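Local coordinates for protein pks18 (Mycobacterium tuberculosis, PDB 1TED) that probably makes tri- and tetraketide alpha-pyrones by extending medium- and long-chain aliphatic acyl-CoA starters with malonyl-CoA, at residues Asp214-Asp217 / Val218-Ser222; Leu356-Met359 / Val360-Glu364. All blocks are in the same frame, centred on the assembly; numbering follows the deposited sequence.

Overall arrangement
Each contact lies within one helix: interaction 1 takes in the N-cap and almost all of helix 215-223, and interaction 2 the end of helix 349-361. They belong to the N-terminal and C-terminal chalcone synthase domains respectively, and their centres stand 31 Å apart with no touch between them. Each is partly buried. In interaction 1 the buried residues, Ile220 and His221, face a bound myristic acid near the presumed active site, while the capping Asp214 is exposed. Interaction 2, far from that site, buries Leu356 and Met359 against the protein and exposes its glutamines. Capping and a ligand-facing imidazole distinguish the first; aliphatic packing and a carboxylate-amide stack distinguish the second.

Interaction 1: Asp214-Asp217 / Val218-Ser222; sequences DIND and VVIHS. With MYR (myristic acid), chain E.
Asp217 and His221 are joined by the helical bond from His221 N to Asp217 O, 2.9 Å long, one of four successive i to i+4 bonds that begin with Val218 N on Asp214 O. The shortest takes Val219 N to Ile215 O at 2.6 Å. Asp214 is the N-cap: its OD2 accepts from Asp217 N at 2.9 Å, the N-H coming in from above the carboxylate plane, 52° out of it. The Asp217 carboxylate is tied back to Ala212 N through OD2. With His221 CG opposite its own carbonyl carbon (chi1 -74°), the imidazole stands beside that carboxylate, NE2 3.2 Å from Asp217 OD2 at an angle too poor for a hydrogen bond; the two planes are 38° apart. The N-cap and nearly the whole of the short helix 215-223 of the thiolase fold are involved, and His221 probably binds substrate, as in relatives. Its ring presents one face to the myristic acid, whose C7 sits 3.1 Å above the plane, over the ring centre. Ile220 adds its CG2 branch, 3.6 Å from C9 of the myristic acid, while its CD1 runs alongside the Asn216 side chain. On another side of the helix, Val218 and Val219 pack on Val72 of helix 68-74.

Interaction 2: Leu356-Met359 / Val360-Glu364; sequences LETM and VQQAE
Leu356 and Val360, one turn apart, meet through single methyl branches: Leu356 CD1 touches Val360 CG2 at 3.6 Å, the two side chains slanting across each other. The valine rotamer brings this about, since chi1 of 173° sends CG1 opposite the backbone N and leaves CG2 beside that nitrogen, just 3.0 Å from Leu356 O. The same carbonyl accepts from Val360 N at 3.0 Å.

Glu357 and Gln361 form the next i to i+4 pair. The glutamate is extended, whereas Gln361 turns its CG opposite its own carbonyl carbon (chi1 -63°) and then stretches out. The carboxylate and amide stack with their planes 21° apart, and Glu357 CG lies 3.8 Å from Gln361 OE1. In the backbone of this pair Gln361 N donates to Glu357 O at 2.9 Å, a nearly straight bond.

Gln362 leaves helical geometry, yet its N still bonds to Thr358 O at 3.1 Å, and its CG comes to 3.3 Å from that oxygen. Here helix 349-361 ends. Leu356 packs on Leu38 and Phe388 of the central sheet, and Met359 reaches Ile390. Arg392 donates to Met359 O in the last turn and, past the helix end, makes a salt bridge with Glu364.

The chemistry thus divides by side: apolar side chains, Leu356 and Met359, seat the helix on the sheet; Gln361 stacks with Glu357 toward the exposed side, with Gln362 just past the helix end; and Arg392, near the C-terminus, ties the helix end and the loop after it together through a backbone carbonyl and a carboxylate.

Interaction 1: Asp214-Asp217 / Val218-Ser222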
ATOM      1  N   ASP A 214       5.914  -6.589  28.622  1.00 39.25           N
ATOM      2  CA  ASP A 214       4.449  -6.561  28.674  1.00 38.90           C
ATOM      3  C   ASP A 214       3.709  -7.791  28.110  1.00 37.59           C
ATOM      4  O   ASP A 214       4.240  -8.501  27.252  1.00 37.15           O
ATOM      5  CB  ASP A 214       3.934  -5.284  27.993  1.00 40.40           C
ATOM      6  CG  ASP A 214       4.391  -5.161  26.551  1.00 41.43           C
ATOM      7  OD1 ASP A 214       5.571  -4.807  26.316  1.00 41.93           O
ATOM      8  OD2 ASP A 214       3.568  -5.428  25.654  1.00 41.52           O
ATOM      9  N   ILE A 215       2.484  -8.031  28.597  1.00 34.91           N
ATOM     10  CA  ILE A 215       1.679  -9.169  28.146  1.00 34.43           C
ATOM     11  C   ILE A 215       1.463  -9.143  26.651  1.00 32.24           C
ATOM     12  O   ILE A 215       1.619 -10.159  25.983  1.00 33.55           O
ATOM     13  CB  ILE A 215       0.226  -9.223  28.745  1.00 35.78           C
ATOM     14  CG1 ILE A 215      -0.025  -8.023  29.643  1.00 37.48           C
ATOM     15  CG2 ILE A 215      -0.038 -10.574  29.415  1.00 33.04           C
ATOM     16  CD1 ILE A 215      -0.351  -6.781  28.881  1.00 38.43           C
ATOM     17  N   ASN A 216       1.053  -7.989  26.133  1.00 32.20           N
ATOM     18  CA  ASN A 216       0.794  -7.867  24.704  1.00 31.93           C
ATOM     19  C   ASN A 216       1.976  -8.361  23.878  1.00 30.14           C
ATOM     20  O   ASN A 216       1.798  -9.078  22.891  1.00 27.38           O
ATOM     21  CB  ASN A 216       0.466  -6.422  24.331  1.00 32.87           C
ATOM     22  CG  ASN A 216       0.358  -6.224  22.824  1.00 33.65           C
ATOM     23  OD1 ASN A 216       1.333  -5.878  22.167  1.00 33.96           O
ATOM     24  ND2 ASN A 216      -0.825  -6.465  22.274  1.00 31.32           N
ATOM     25  N   ASP A 217       3.181  -7.989  24.300  1.00 30.09           N
ATOM     26  CA  ASP A 217       4.383  -8.408  23.599  1.00 30.48           C
ATOM     27  C   ASP A 217       4.571  -9.911  23.762  1.00 29.83           C
ATOM     28  O   ASP A 217       4.833 -10.614  22.788  1.00 30.88           O
ATOM     29  CB  ASP A 217       5.608  -7.676  24.139  1.00 31.95           C
ATOM     30  CG  ASP A 217       6.704  -7.541  23.096  1.00 36.51           C
ATOM     31  OD1 ASP A 217       6.563  -6.678  22.197  1.00 36.96           O
ATOM     32  OD2 ASP A 217       7.698  -8.301  23.164  1.00 35.16           O
ATOM     33  N   VAL A 218       4.431 -10.403  24.989  1.00 29.41           N
ATOM     34  CA  VAL A 218       4.579 -11.831  25.258  1.00 27.93           C
ATOM     35  C   VAL A 218       3.548 -12.623  24.470  1.00 27.80           C
ATOM     36  O   VAL A 218       3.842 -13.707  23.957  1.00 27.16           O
ATOM     37  CB  VAL A 218       4.390 -12.153  26.761  1.00 29.67           C
ATOM     38  CG1 VAL A 218       4.389 -13.660  26.971  1.00 28.33           C
ATOM     39  CG2 VAL A 218       5.500 -11.494  27.585  1.00 28.74           C
ATOM     40  N   VAL A 219       2.336 -12.074  24.385  1.00 27.36           N
ATOM     41  CA  VAL A 219       1.241 -12.709  23.662  1.00 28.18           C
ATOM     42  C   VAL A 219       1.512 -12.759  22.156  1.00 29.17           C
ATOM     43  O   VAL A 219       1.320 -13.792  21.516  1.00 28.65           O
ATOM     44  CB  VAL A 219      -0.097 -11.968  23.920  1.00 28.26           C
ATOM     45  CG1 VAL A 219      -1.171 -12.459  22.948  1.00 26.49           C
ATOM     46  CG2 VAL A 219      -0.543 -12.201  25.358  1.00 28.34           C
ATOM     47  N   ILE A 220       1.947 -11.635  21.601  1.00 28.35           N
ATOM     48  CA  ILE A 220       2.255 -11.552  20.179  1.00 32.08           C
ATOM     49  C   ILE A 220       3.376 -12.533  19.824  1.00 30.55           C
ATOM     50  O   ILE A 220       3.312 -13.236  18.816  1.00 29.68           O
ATOM     51  CB  ILE A 220       2.675 -10.098  19.808  1.00 33.24           C
ATOM     52  CG1 ILE A 220       1.584  -9.443  18.976  1.00 35.74           C
ATOM     53  CG2 ILE A 220       3.988 -10.080  19.079  1.00 37.70           C
ATOM     54  CD1 ILE A 220       0.310  -9.204  19.733  1.00 32.50           C
ATOM     55  N   HIS A 221       4.395 -12.588  20.672  1.00 29.56           N
ATOM     56  CA  HIS A 221       5.520 -13.471  20.429  1.00 31.26           C
ATOM     57  C   HIS A 221       5.176 -14.940  20.606  1.00 30.85           C
ATOM     58  O   HIS A 221       5.947 -15.816  20.217  1.00 30.61           O
ATOM     59  CB  HIS A 221       6.690 -13.087  21.330  1.00 30.80           C
ATOM     60  CG  HIS A 221       7.395 -11.839  20.896  1.00 30.38           C
ATOM     61  ND1 HIS A 221       8.743 -11.809  20.603  1.00 32.88           N
ATOM     62  CD2 HIS A 221       6.944 -10.576  20.713  1.00 30.84           C
ATOM     63  CE1 HIS A 221       9.089 -10.582  20.260  1.00 27.71           C
ATOM     64  NE2 HIS A 221       8.018  -9.815  20.318  1.00 30.10           N
ATOM     65  N   SER A 222       4.014 -15.219  21.184  1.00 29.61           N
ATOM     66  CA  SER A 222       3.610 -16.605  21.369  1.00 28.62           C
ATOM     67  C   SER A 222       2.648 -16.990  20.250  1.00 29.64           C
ATOM     68  O   SER A 222       2.390 -18.175  20.025  1.00 29.94           O
ATOM     69  CB  SER A 222       2.917 -16.800  22.729  1.00 29.97           C
ATOM     70  OG  SER A 222       1.559 -16.383  22.695  1.00 25.10           O
TER
HETATM   71  C1  MYR E3045       9.298 -16.493  19.137  1.00 54.00           C
HETATM   72  O1  MYR E3045       9.444 -17.698  18.943  1.00 54.28           O
HETATM   73  O2  MYR E3045       9.010 -16.094  20.266  1.00 54.78           O
HETATM   74  C2  MYR E3045       9.475 -15.497  17.990  1.00 53.49           C
HETATM   75  C3  MYR E3045       8.141 -14.843  17.622  1.00 51.31           C
HETATM   76  C4  MYR E3045       8.309 -13.869  16.453  1.00 48.26           C
HETATM   77  C5  MYR E3045       6.989 -13.175  16.107  1.00 45.41           C
HETATM   78  C6  MYR E3045       6.493 -12.266  17.235  1.00 42.55           C
HETATM   79  C7  MYR E3045       7.372 -11.027  17.431  1.00 40.21           C
HETATM   80  C8  MYR E3045       7.287 -10.061  16.248  1.00 38.57           C
HETATM   81  C9  MYR E3045       5.877  -9.493  16.081  1.00 38.26           C
HETATM   82  C10 MYR E3045       5.780  -8.645  14.812  1.00 37.39           C
HETATM   83  C11 MYR E3045       4.354  -8.128  14.608  1.00 39.06           C
HETATM   84  C12 MYR E3045       4.240  -7.324  13.312  1.00 37.48           C
HETATM   85  C13 MYR E3045       2.794  -6.880  13.085  1.00 38.37           C
HETATM   86  C14 MYR E3045       2.653  -6.108  11.772  1.00 40.58           C

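Interaction 2: Leu356-Met359 / Val360-Glu364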
ATOM      1  N   LEU A 356      -8.104 -21.099   2.916  1.00 26.85           N
ATOM      2  CA  LEU A 356      -8.812 -21.335   1.669  1.00 26.53           C
ATOM      3  C   LEU A 356      -8.257 -22.568   0.952  1.00 27.18           C
ATOM      4  O   LEU A 356      -9.024 -23.375   0.428  1.00 27.11           O
ATOM      5  CB  LEU A 356      -8.718 -20.070   0.796  1.00 28.25           C
ATOM      6  CG  LEU A 356      -9.559 -19.834  -0.468  1.00 31.42           C
ATOM      7  CD1 LEU A 356      -8.985 -20.638  -1.596  1.00 34.18           C
ATOM      8  CD2 LEU A 356     -11.019 -20.201  -0.242  1.00 32.11           C
ATOM      9  N   GLU A 357      -6.932 -22.734   0.952  1.00 28.58           N
ATOM     10  CA  GLU A 357      -6.313 -23.891   0.297  1.00 30.45           C
ATOM     11  C   GLU A 357      -6.768 -25.237   0.877  1.00 30.64           C
ATOM     12  O   GLU A 357      -6.924 -26.204   0.145  1.00 30.24           O
ATOM     13  CB  GLU A 357      -4.775 -23.805   0.358  1.00 31.69           C
ATOM     14  CG  GLU A 357      -4.056 -25.022  -0.270  1.00 30.93           C
ATOM     15  CD  GLU A 357      -2.543 -24.856  -0.349  1.00 32.33           C
ATOM     16  OE1 GLU A 357      -1.883 -24.762   0.704  1.00 32.61           O
ATOM     17  OE2 GLU A 357      -2.007 -24.811  -1.474  1.00 33.96           O
ATOM     18  N   THR A 358      -6.961 -25.302   2.189  1.00 30.72           N
ATOM     19  CA  THR A 358      -7.405 -26.539   2.830  1.00 30.82           C
ATOM     20  C   THR A 358      -8.817 -26.883   2.368  1.00 33.42           C
ATOM     21  O   THR A 358      -9.129 -28.045   2.104  1.00 34.33           O
ATOM     22  CB  THR A 358      -7.414 -26.404   4.373  1.00 29.37           C
ATOM     23  OG1 THR A 358      -6.068 -26.270   4.849  1.00 28.24           O
ATOM     24  CG2 THR A 358      -8.065 -27.626   5.022  1.00 28.98           C
ATOM     25  N   MET A 359      -9.667 -25.863   2.273  1.00 34.02           N
ATOM     26  CA  MET A 359     -11.052 -26.046   1.850  1.00 33.70           C
ATOM     27  C   MET A 359     -11.102 -26.478   0.395  1.00 34.59           C
ATOM     28  O   MET A 359     -12.009 -27.205  -0.021  1.00 33.31           O
ATOM     29  CB  MET A 359     -11.843 -24.746   2.043  1.00 32.32           C
ATOM     30  CG  MET A 359     -11.905 -24.278   3.503  1.00 31.00           C
ATOM     31  SD  MET A 359     -12.711 -22.669   3.692  1.00 29.56           S
ATOM     32  CE  MET A 359     -13.199 -22.703   5.446  1.00 30.30           C
ATOM     33  N   VAL A 360     -10.119 -26.028  -0.377  1.00 37.04           N
ATOM     34  CA  VAL A 360     -10.036 -26.383  -1.784  1.00 38.80           C
ATOM     35  C   VAL A 360      -9.634 -27.854  -1.912  1.00 39.55           C
ATOM     36  O   VAL A 360     -10.284 -28.629  -2.620  1.00 38.35           O
ATOM     37  CB  VAL A 360      -9.002 -25.495  -2.511  1.00 40.07           C
ATOM     38  CG1 VAL A 360      -8.792 -25.983  -3.941  1.00 40.21           C
ATOM     39  CG2 VAL A 360      -9.481 -24.049  -2.507  1.00 39.90           C
ATOM     40  N   GLN A 361      -8.577 -28.231  -1.201  1.00 41.45           N
ATOM     41  CA  GLN A 361      -8.065 -29.598  -1.227  1.00 44.39           C
ATOM     42  C   GLN A 361      -9.021 -30.663  -0.692  1.00 44.93           C
ATOM     43  O   GLN A 361      -8.907 -31.827  -1.062  1.00 45.48           O
ATOM     44  CB  GLN A 361      -6.745 -29.673  -0.468  1.00 45.81           C
ATOM     45  CG  GLN A 361      -5.645 -28.836  -1.075  1.00 49.33           C
ATOM     46  CD  GLN A 361      -4.342 -28.940  -0.302  1.00 52.93           C
ATOM     47  OE1 GLN A 361      -4.295 -28.679   0.907  1.00 53.90           O
ATOM     48  NE2 GLN A 361      -3.273 -29.319  -0.997  1.00 52.59           N
ATOM     49  N   GLN A 362      -9.944 -30.288   0.189  1.00 46.65           N
ATOM     50  CA  GLN A 362     -10.901 -31.270   0.701  1.00 48.26           C
ATOM     51  C   GLN A 362     -12.314 -30.726   0.884  1.00 46.90           C
ATOM     52  O   GLN A 362     -12.556 -29.827   1.690  1.00 45.61           O
ATOM     53  CB  GLN A 362     -10.416 -31.893   2.015  1.00 50.44           C
ATOM     54  CG  GLN A 362     -10.245 -30.924   3.160  1.00 55.59           C
ATOM     55  CD  GLN A 362     -10.020 -31.636   4.486  1.00 58.26           C
ATOM     56  OE1 GLN A 362      -9.190 -32.547   4.583  1.00 60.30           O
ATOM     57  NE2 GLN A 362     -10.757 -31.220   5.516  1.00 58.17           N
ATOM     58  N   ALA A 363     -13.241 -31.295   0.120  1.00 45.60           N
ATOM     59  CA  ALA A 363     -14.645 -30.907   0.160  1.00 45.00           C
ATOM     60  C   ALA A 363     -15.237 -31.166   1.543  1.00 43.89           C
ATOM     61  O   ALA A 363     -14.939 -32.181   2.171  1.00 43.44           O
ATOM     62  CB  ALA A 363     -15.423 -31.685  -0.898  1.00 44.61           C
ATOM     63  N   GLU A 364     -16.079 -30.246   2.009  1.00 43.24           N
ATOM     64  CA  GLU A 364     -16.711 -30.364   3.322  1.00 41.36           C
ATOM     65  C   GLU A 364     -18.061 -31.064   3.218  1.00 41.42           C
ATOM     66  O   GLU A 364     -18.680 -31.402   4.226  1.00 42.31           O
ATOM     67  CB  GLU A 364     -16.906 -28.975   3.938  1.00 39.47           C
ATOM     68  CG  GLU A 364     -18.051 -28.154   3.334  1.00 37.82           C
ATOM     69  CD  GLU A 364     -17.958 -27.978   1.822  1.00 36.88           C
ATOM     70  OE1 GLU A 364     -16.845 -27.732   1.308  1.00 36.01           O
ATOM     71  OE2 GLU A 364     -19.006 -28.065   1.148  1.00 36.12           O
TER